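Local structure of pantothenate kinase (Coxiella burnetii, 3TQC) at residues L116-T130 against I193-I207. The protein catalyses the ATP-dependent phosphorylation of (R)-pantothenate to 4'-phosphopantothenate, the first step of coenzyme A biosynthesis. Sequence-based numbering, arbitrary orientation.
Sequences LSRWPDHPNVEVITT and IVDQPDIVILEGLNI
Val125 to Thr129 pair in parallel with Ile199 to Glu203, joining the outermost strand 125-129 to the central sheet of this P-loop kinase fold; strand 93-99, which leads into the P-loop, flanks 199-203 on its other side. Backbone bonds alternate from Glu126 N to Thr130 N, among them Ile201 N to Glu126 O at 2.6 Å. Where the pairing begins, Asn124 O accepts from both Asp198 N and Ile199 N. The Asp198 carboxylate turns back to take Asn124 N on the anti lone pair of OD2, at 3.1 Å, while its OD1 forms a salt bridge with Lys90. On the sheet face that meets helix 105-116, Val125 CG1 runs alongside Ile199, 3.9 Å from its CG2. The CG1 branch of Ile199 stands anti to its carbonyl carbon (chi1 -61°) and, extended at chi2, carries CD1 over a face of the His122 ring, a CH-pi contact 3.8 Å from the centroid. NE2 of that ring is hydrogen-bonded to Ser67. Ile201 CD1 touches both Val125 CG1 and Leu116 CD1. Ile128 packs on the opposite face, its CG1 against Val200 CG1 and its CG2 against Leu202 CD1 at 3.5 Å. At the sheet margin, Glu126 CG, set anti to the carbonyl carbon (chi1 -61°), rests on Pro197 CB and CG at 3.7 Å, and the bend at chi2 turns the carboxylate away to a water linking OE2 to Asp195 N. The Glu203 side chain touches Ser106, which lines the ADP pocket, and reaches Ser109 through OE2, with OE1 lying 3.5 Å from Thr129 OG1.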
ATOM      1  N   LEU B 116       7.436 -22.069   3.078  1.00 21.15           N
ATOM      2  CA  LEU B 116       8.363 -20.999   2.749  1.00 20.86           C
ATOM      3  C   LEU B 116       9.741 -21.230   3.360  1.00 22.18           C
ATOM      4  O   LEU B 116      10.738 -20.811   2.787  1.00 23.05           O
ATOM      5  CB  LEU B 116       7.825 -19.640   3.170  1.00 19.64           C
ATOM      6  CG  LEU B 116       6.707 -19.099   2.268  1.00 18.39           C
ATOM      7  CD1 LEU B 116       6.104 -17.851   2.851  1.00 14.69           C
ATOM      8  CD2 LEU B 116       7.259 -18.817   0.892  1.00 17.14           C
ATOM      9  N   SER B 117       9.799 -21.924   4.492  1.00 22.90           N
ATOM     10  CA  SER B 117      11.041 -22.112   5.206  1.00 24.16           C
ATOM     11  C   SER B 117      11.973 -23.121   4.511  1.00 26.03           C
ATOM     12  O   SER B 117      13.149 -23.167   4.816  1.00 26.70           O
ATOM     13  CB  SER B 117      10.762 -22.541   6.651  1.00 24.68           C
ATOM     14  OG  SER B 117      10.599 -23.934   6.760  1.00 24.88           O
ATOM     15  N   ARG B 118      11.448 -23.916   3.578  1.00 27.25           N
ATOM     16  CA  ARG B 118      12.258 -24.911   2.858  1.00 29.24           C
ATOM     17  C   ARG B 118      13.321 -24.318   1.941  1.00 29.59           C
ATOM     18  O   ARG B 118      14.270 -25.012   1.591  1.00 31.77           O
ATOM     19  CB  ARG B 118      11.362 -25.849   2.033  1.00 29.84           C
ATOM     20  CG  ARG B 118      10.916 -25.274   0.681  1.00 29.53           C
ATOM     21  CD  ARG B 118       9.601 -25.908   0.164  1.00 30.25           C
ATOM     22  NE  ARG B 118       9.681 -27.359  -0.058  1.00 31.52           N
ATOM     23  CZ  ARG B 118      10.097 -27.951  -1.178  1.00 32.50           C
ATOM     24  NH1 ARG B 118      10.542 -27.248  -2.214  1.00 33.78           N
ATOM     25  NH2 ARG B 118      10.094 -29.275  -1.251  1.00 34.83           N
ATOM     26  N   TRP B 119      13.169 -23.060   1.532  1.00 28.88           N
ATOM     27  CA  TRP B 119      14.137 -22.421   0.636  1.00 29.46           C
ATOM     28  C   TRP B 119      15.285 -21.755   1.377  1.00 29.61           C
ATOM     29  O   TRP B 119      15.060 -20.935   2.255  1.00 28.68           O
ATOM     30  CB  TRP B 119      13.446 -21.413  -0.275  1.00 28.70           C
ATOM     31  CG  TRP B 119      12.805 -22.079  -1.405  1.00 30.88           C
ATOM     32  CD1 TRP B 119      13.416 -22.577  -2.518  1.00 32.56           C
ATOM     33  CD2 TRP B 119      11.426 -22.387  -1.529  1.00 30.35           C
ATOM     34  NE1 TRP B 119      12.490 -23.163  -3.340  1.00 32.77           N
ATOM     35  CE2 TRP B 119      11.257 -23.057  -2.755  1.00 32.23           C
ATOM     36  CE3 TRP B 119      10.317 -22.159  -0.729  1.00 30.63           C
ATOM     37  CZ2 TRP B 119      10.024 -23.496  -3.196  1.00 32.03           C
ATOM     38  CZ3 TRP B 119       9.092 -22.601  -1.165  1.00 30.81           C
ATOM     39  CH2 TRP B 119       8.953 -23.250  -2.395  1.00 31.00           C
ATOM     40  N   PRO B 120      16.531 -22.086   0.993  1.00 31.25           N
ATOM     41  CA  PRO B 120      17.676 -21.647   1.775  1.00 31.80           C
ATOM     42  C   PRO B 120      17.929 -20.138   1.767  1.00 30.90           C
ATOM     43  O   PRO B 120      18.707 -19.667   2.585  1.00 31.44           O
ATOM     44  CB  PRO B 120      18.855 -22.423   1.144  1.00 33.59           C
ATOM     45  CG  PRO B 120      18.430 -22.713  -0.227  1.00 33.75           C
ATOM     46  CD  PRO B 120      16.943 -22.937  -0.146  1.00 32.44           C
ATOM     47  N   ASP B 121      17.301 -19.381   0.869  1.00 29.79           N
ATOM     48  CA  ASP B 121      17.390 -17.916   0.942  1.00 29.16           C
ATOM     49  C   ASP B 121      16.524 -17.335   2.043  1.00 26.90           C
ATOM     50  O   ASP B 121      16.695 -16.180   2.396  1.00 26.51           O
ATOM     51  CB  ASP B 121      17.015 -17.240  -0.385  1.00 29.31           C
ATOM     52  CG  ASP B 121      18.123 -17.341  -1.430  1.00 32.99           C
ATOM     53  OD1 ASP B 121      19.251 -17.742  -1.073  1.00 37.72           O
ATOM     54  OD2 ASP B 121      17.861 -17.022  -2.611  1.00 37.55           O
ATOM     55  N   HIS B 122      15.585 -18.111   2.569  1.00 25.45           N
ATOM     56  CA  HIS B 122      14.711 -17.598   3.602  1.00 23.64           C
ATOM     57  C   HIS B 122      14.141 -18.672   4.512  1.00 23.57           C
ATOM     58  O   HIS B 122      12.940 -18.831   4.621  1.00 22.52           O
ATOM     59  CB  HIS B 122      13.624 -16.723   2.984  1.00 22.33           C
ATOM     60  CG  HIS B 122      12.904 -17.346   1.838  1.00 21.92           C
ATOM     61  ND1 HIS B 122      11.986 -18.364   1.997  1.00 21.19           N
ATOM     62  CD2 HIS B 122      12.931 -17.064   0.515  1.00 21.58           C
ATOM     63  CE1 HIS B 122      11.496 -18.694   0.816  1.00 20.51           C
ATOM     64  NE2 HIS B 122      12.054 -17.923  -0.100  1.00 21.06           N
ATOM     65  N   PRO B 123      15.024 -19.401   5.211  1.00 24.64           N
ATOM     66  CA  PRO B 123      14.583 -20.500   6.062  1.00 25.03           C
ATOM     67  C   PRO B 123      13.894 -20.039   7.337  1.00 24.34           C
ATOM     68  O   PRO B 123      13.213 -20.843   7.973  1.00 24.52           O
ATOM     69  CB  PRO B 123      15.898 -21.195   6.418  1.00 26.59           C
ATOM     70  CG  PRO B 123      16.870 -20.088   6.490  1.00 26.24           C
ATOM     71  CD  PRO B 123      16.462 -19.127   5.397  1.00 25.52           C
ATOM     72  N   ASN B 124      14.083 -18.775   7.718  1.00 23.67           N
ATOM     73  CA  ASN B 124      13.540 -18.274   8.978  1.00 23.89           C
ATOM     74  C   ASN B 124      12.229 -17.563   8.744  1.00 22.23           C
ATOM     75  O   ASN B 124      12.196 -16.456   8.210  1.00 20.93           O
ATOM     76  CB  ASN B 124      14.545 -17.371   9.680  1.00 24.68           C
ATOM     77  CG  ASN B 124      15.765 -18.132  10.134  1.00 27.79           C
ATOM     78  OD1 ASN B 124      15.656 -19.282  10.552  1.00 30.48           O
ATOM     79  ND2 ASN B 124      16.938 -17.503  10.049  1.00 30.18           N
ATOM     80  N   VAL B 125      11.142 -18.231   9.109  1.00 22.02           N
ATOM     81  CA  VAL B 125       9.821 -17.719   8.802  1.00 21.37           C
ATOM     82  C   VAL B 125       8.981 -17.673  10.051  1.00 21.52           C
ATOM     83  O   VAL B 125       8.878 -18.668  10.755  1.00 22.26           O
ATOM     84  CB  VAL B 125       9.142 -18.571   7.722  1.00 21.21           C
ATOM     85  CG1 VAL B 125       7.846 -17.896   7.233  1.00 20.67           C
ATOM     86  CG2 VAL B 125      10.113 -18.776   6.563  1.00 20.61           C
ATOM     87  N   GLU B 126       8.381 -16.514  10.316  1.00 21.24           N
ATOM     88  CA  GLU B 126       7.558 -16.323  11.515  1.00 22.33           C
ATOM     89  C   GLU B 126       6.156 -15.901  11.189  1.00 21.15           C
ATOM     90  O   GLU B 126       5.925 -15.224  10.202  1.00 20.04           O
ATOM     91  CB  GLU B 126       8.159 -15.270  12.440  1.00 22.77           C
ATOM     92  CG  GLU B 126       9.518 -15.631  12.931  1.00 26.01           C
ATOM     93  CD  GLU B 126       9.518 -16.716  13.985  1.00 31.47           C
ATOM     94  OE1 GLU B 126       8.516 -17.450  14.162  1.00 34.57           O
ATOM     95  OE2 GLU B 126      10.558 -16.853  14.648  1.00 35.22           O
ATOM     96  N   VAL B 127       5.222 -16.298  12.045  1.00 21.87           N
ATOM     97  CA  VAL B 127       3.840 -15.910  11.877  1.00 21.62           C
ATOM     98  C   VAL B 127       3.436 -14.997  13.021  1.00 22.46           C
ATOM     99  O   VAL B 127       3.674 -15.318  14.203  1.00 23.27           O
ATOM    100  CB  VAL B 127       2.938 -17.135  11.818  1.00 22.00           C
ATOM    101  CG1 VAL B 127       1.450 -16.739  11.923  1.00 21.57           C
ATOM    102  CG2 VAL B 127       3.204 -17.900  10.533  1.00 21.68           C
ATOM    103  N   ILE B 128       2.868 -13.845  12.660  1.00 21.96           N
ATOM    104  CA  ILE B 128       2.264 -12.930  13.626  1.00 22.22           C
ATOM    105  C   ILE B 128       0.769 -12.936  13.395  1.00 22.32           C
ATOM    106  O   ILE B 128       0.322 -12.603  12.303  1.00 21.01           O
ATOM    107  CB  ILE B 128       2.709 -11.455  13.444  1.00 21.95           C
ATOM    108  CG1 ILE B 128       4.203 -11.300  13.607  1.00 22.33           C
ATOM    109  CG2 ILE B 128       1.986 -10.559  14.450  1.00 21.43           C
ATOM    110  CD1 ILE B 128       4.691 -12.003  14.783  1.00 25.88           C
ATOM    111  N   THR B 129      -0.001 -13.300  14.417  1.00 23.53           N
ATOM    112  CA  THR B 129      -1.448 -13.183  14.330  1.00 24.06           C
ATOM    113  C   THR B 129      -1.818 -11.855  14.938  1.00 24.26           C
ATOM    114  O   THR B 129      -1.322 -11.470  15.988  1.00 24.86           O
ATOM    115  CB  THR B 129      -2.237 -14.355  15.009  1.00 25.09           C
ATOM    116  OG1 THR B 129      -3.644 -14.067  14.955  1.00 27.04           O
ATOM    117  CG2 THR B 129      -1.842 -14.546  16.450  1.00 25.04           C
ATOM    118  N   THR B 130      -2.692 -11.150  14.253  1.00 24.02           N
ATOM    119  CA  THR B 130      -3.164  -9.865  14.709  1.00 24.27           C
ATOM    120  C   THR B 130      -4.053  -9.977  15.970  1.00 25.37           C
ATOM    121  O   THR B 130      -4.199  -9.004  16.707  1.00 25.54           O
ATOM    122  CB  THR B 130      -3.851  -9.147  13.528  1.00 23.75           C
ATOM    123  OG1 THR B 130      -2.882  -8.304  12.853  1.00 24.17           O
ATOM    124  CG2 THR B 130      -4.977  -8.352  13.974  1.00 23.73           C
ATOM    125  N   ILE B 193       8.517 -14.236  20.280  1.00 31.86           N
ATOM    126  CA  ILE B 193       9.634 -13.416  19.872  1.00 30.63           C
ATOM    127  C   ILE B 193       9.853 -13.552  18.373  1.00 28.56           C
ATOM    128  O   ILE B 193      10.016 -14.649  17.867  1.00 28.60           O
ATOM    129  CB  ILE B 193      10.895 -13.777  20.643  1.00 32.17           C
ATOM    130  CG1 ILE B 193      10.721 -13.390  22.118  1.00 33.40           C
ATOM    131  CG2 ILE B 193      12.096 -13.078  20.025  1.00 31.54           C
ATOM    132  CD1 ILE B 193      11.549 -14.203  23.051  1.00 35.55           C
ATOM    133  N   VAL B 194       9.786 -12.417  17.684  1.00 26.60           N
ATOM    134  CA  VAL B 194      10.109 -12.298  16.286  1.00 25.04           C
ATOM    135  C   VAL B 194      11.473 -11.606  16.230  1.00 24.98           C
ATOM    136  O   VAL B 194      11.628 -10.477  16.703  1.00 25.19           O
ATOM    137  CB  VAL B 194       9.018 -11.474  15.540  1.00 24.06           C
ATOM    138  CG1 VAL B 194       9.419 -11.205  14.104  1.00 22.73           C
ATOM    139  CG2 VAL B 194       7.654 -12.188  15.598  1.00 22.66           C
ATOM    140  N   ASP B 195      12.461 -12.293  15.667  1.00 24.73           N
ATOM    141  CA  ASP B 195      13.839 -11.830  15.708  1.00 25.31           C
ATOM    142  C   ASP B 195      14.499 -11.738  14.328  1.00 24.27           C
ATOM    143  O   ASP B 195      15.373 -12.547  13.981  1.00 24.84           O
ATOM    144  CB  ASP B 195      14.668 -12.726  16.626  1.00 26.50           C
ATOM    145  CG  ASP B 195      16.100 -12.229  16.779  1.00 29.13           C
ATOM    146  OD1 ASP B 195      16.302 -10.992  16.707  1.00 26.15           O
ATOM    147  OD2 ASP B 195      17.016 -13.075  16.975  1.00 32.84           O
ATOM    148  N   GLN B 196      14.111 -10.712  13.585  1.00 22.68           N
ATOM    149  CA  GLN B 196      14.564 -10.488  12.205  1.00 22.01           C
ATOM    150  C   GLN B 196      14.634 -11.758  11.368  1.00 21.54           C
ATOM    151  O   GLN B 196      15.665 -12.074  10.801  1.00 22.52           O
ATOM    152  CB  GLN B 196      15.891  -9.723  12.179  1.00 21.88           C
ATOM    153  CG  GLN B 196      15.741  -8.313  12.705  1.00 21.28           C
ATOM    154  CD  GLN B 196      14.865  -7.445  11.816  1.00 19.81           C
ATOM    155  OE1 GLN B 196      13.895  -6.835  12.279  1.00 19.47           O
ATOM    156  NE2 GLN B 196      15.216  -7.366  10.543  1.00 15.72           N
ATOM    157  N   PRO B 197      13.510 -12.482  11.276  1.00 21.27           N
ATOM    158  CA  PRO B 197      13.483 -13.639  10.397  1.00 20.98           C
ATOM    159  C   PRO B 197      13.548 -13.141   8.960  1.00 20.65           C
ATOM    160  O   PRO B 197      13.575 -11.935   8.716  1.00 20.17           O
ATOM    161  CB  PRO B 197      12.117 -14.238  10.674  1.00 20.64           C
ATOM    162  CG  PRO B 197      11.266 -13.045  10.976  1.00 19.12           C
ATOM    163  CD  PRO B 197      12.150 -12.099  11.719  1.00 20.25           C
ATOM    164  N   ASP B 198      13.573 -14.051   8.009  1.00 20.54           N
ATOM    165  CA  ASP B 198      13.615 -13.649   6.625  1.00 20.17           C
ATOM    166  C   ASP B 198      12.228 -13.243   6.173  1.00 18.98           C
ATOM    167  O   ASP B 198      12.072 -12.371   5.329  1.00 18.42           O
ATOM    168  CB  ASP B 198      14.134 -14.809   5.789  1.00 21.25           C
ATOM    169  CG  ASP B 198      15.521 -15.209   6.191  1.00 23.47           C
ATOM    170  OD1 ASP B 198      16.433 -14.362   5.988  1.00 23.91           O
ATOM    171  OD2 ASP B 198      15.680 -16.339   6.729  1.00 24.31           O
ATOM    172  N   ILE B 199      11.223 -13.900   6.744  1.00 18.76           N
ATOM    173  CA  ILE B 199       9.837 -13.674   6.372  1.00 17.95           C
ATOM    174  C   ILE B 199       8.973 -13.627   7.614  1.00 18.05           C
ATOM    175  O   ILE B 199       9.152 -14.430   8.548  1.00 19.01           O
ATOM    176  CB  ILE B 199       9.321 -14.788   5.447  1.00 18.04           C
ATOM    177  CG1 ILE B 199      10.144 -14.827   4.142  1.00 17.47           C
ATOM    178  CG2 ILE B 199       7.824 -14.616   5.193  1.00 17.00           C
ATOM    179  CD1 ILE B 199       9.830 -16.048   3.236  1.00 17.63           C
ATOM    180  N   VAL B 200       8.059 -12.659   7.640  1.00 17.16           N
ATOM    181  CA  VAL B 200       7.029 -12.614   8.643  1.00 16.74           C
ATOM    182  C   VAL B 200       5.720 -12.793   7.916  1.00 16.96           C
ATOM    183  O   VAL B 200       5.440 -12.084   6.946  1.00 16.83           O
ATOM    184  CB  VAL B 200       7.015 -11.262   9.385  1.00 17.20           C
ATOM    185  CG1 VAL B 200       5.820 -11.192  10.335  1.00 14.12           C
ATOM    186  CG2 VAL B 200       8.347 -11.051  10.124  1.00 16.06           C
ATOM    187  N   ILE B 201       4.921 -13.759   8.344  1.00 17.48           N
ATOM    188  CA  ILE B 201       3.592 -13.906   7.796  1.00 17.19           C
ATOM    189  C   ILE B 201       2.685 -13.233   8.800  1.00 17.79           C
ATOM    190  O   ILE B 201       2.614 -13.650   9.945  1.00 18.69           O
ATOM    191  CB  ILE B 201       3.201 -15.380   7.587  1.00 17.89           C
ATOM    192  CG1 ILE B 201       4.045 -16.003   6.470  1.00 16.87           C
ATOM    193  CG2 ILE B 201       1.706 -15.508   7.249  1.00 16.15           C
ATOM    194  CD1 ILE B 201       3.981 -17.513   6.422  1.00 17.14           C
ATOM    195  N   LEU B 202       2.005 -12.180   8.373  1.00 18.18           N
ATOM    196  CA  LEU B 202       1.130 -11.413   9.255  1.00 19.22           C
ATOM    197  C   LEU B 202      -0.316 -11.764   8.946  1.00 19.62           C
ATOM    198  O   LEU B 202      -0.829 -11.401   7.894  1.00 19.92           O
ATOM    199  CB  LEU B 202       1.381  -9.916   9.056  1.00 18.79           C
ATOM    200  CG  LEU B 202       0.556  -8.964   9.924  1.00 20.25           C
ATOM    201  CD1 LEU B 202       0.829  -9.204  11.405  1.00 20.26           C
ATOM    202  CD2 LEU B 202       0.831  -7.517   9.530  1.00 19.89           C
ATOM    203  N   GLU B 203      -0.969 -12.497   9.836  1.00 21.38           N
ATOM    204  CA  GLU B 203      -2.366 -12.865   9.614  1.00 22.58           C
ATOM    205  C   GLU B 203      -3.276 -12.130  10.575  1.00 23.06           C
ATOM    206  O   GLU B 203      -2.937 -11.921  11.739  1.00 23.15           O
ATOM    207  CB  GLU B 203      -2.595 -14.373   9.740  1.00 23.52           C
ATOM    208  CG  GLU B 203      -2.026 -14.967  10.991  1.00 28.25           C
ATOM    209  CD  GLU B 203      -2.910 -16.021  11.632  1.00 33.22           C
ATOM    210  OE1 GLU B 203      -4.085 -15.720  11.932  1.00 37.09           O
ATOM    211  OE2 GLU B 203      -2.397 -17.130  11.893  1.00 37.64           O
ATOM    212  N   GLY B 204      -4.431 -11.725  10.063  1.00 23.51           N
ATOM    213  CA  GLY B 204      -5.512 -11.221  10.892  1.00 24.59           C
ATOM    214  C   GLY B 204      -6.617 -10.602  10.060  1.00 24.99           C
ATOM    215  O   GLY B 204      -6.416 -10.239   8.906  1.00 24.66           O
ATOM    216  N   LEU B 205      -7.771 -10.447  10.689  1.00 26.54           N
ATOM    217  CA  LEU B 205      -8.947  -9.822  10.072  1.00 27.17           C
ATOM    218  C   LEU B 205      -8.656  -8.459   9.419  1.00 26.36           C
ATOM    219  O   LEU B 205      -9.203  -8.139   8.365  1.00 26.79           O
ATOM    220  CB  LEU B 205     -10.038  -9.596  11.145  1.00 28.23           C
ATOM    221  CG  LEU B 205     -10.460 -10.778  12.024  1.00 30.31           C
ATOM    222  CD1 LEU B 205     -11.577 -10.389  12.985  1.00 32.92           C
ATOM    223  CD2 LEU B 205     -10.902 -11.955  11.153  1.00 32.56           C
ATOM    224  N   ASN B 206      -7.799  -7.672  10.060  1.00 25.60           N
ATOM    225  CA  ASN B 206      -7.804  -6.217   9.886  1.00 25.67           C
ATOM    226  C   ASN B 206      -6.626  -5.644   9.129  1.00 24.55           C
ATOM    227  O   ASN B 206      -6.430  -4.436   9.144  1.00 24.90           O
ATOM    228  CB  ASN B 206      -7.848  -5.551  11.260  1.00 26.25           C
ATOM    229  CG  ASN B 206      -6.684  -5.984  12.167  1.00 26.47           C
ATOM    230  OD1 ASN B 206      -6.126  -7.061  11.991  1.00 25.62           O
ATOM    231  ND2 ASN B 206      -6.347  -5.156  13.150  1.00 27.72           N
ATOM    232  N   ILE B 207      -5.828  -6.491   8.489  1.00 23.66           N
ATOM    233  CA  ILE B 207      -4.525  -6.035   8.000  1.00 22.66           C
ATOM    234  C   ILE B 207      -4.601  -5.157   6.763  1.00 22.30           C
ATOM    235  O   ILE B 207      -3.617  -4.503   6.421  1.00 22.08           O
ATOM    236  CB  ILE B 207      -3.570  -7.187   7.713  1.00 21.96           C
ATOM    237  CG1 ILE B 207      -4.178  -8.155   6.699  1.00 22.29           C
ATOM    238  CG2 ILE B 207      -3.201  -7.861   9.003  1.00 21.95           C
ATOM    239  CD1 ILE B 207      -3.134  -8.991   5.970  1.00 22.66           C
TER
HETATM  240  O   HOH W   1      17.240 -14.820   9.575  1.00 31.24           O
HETATM  241  O   HOH W   2      12.061 -14.662  14.354  1.00 13.15           O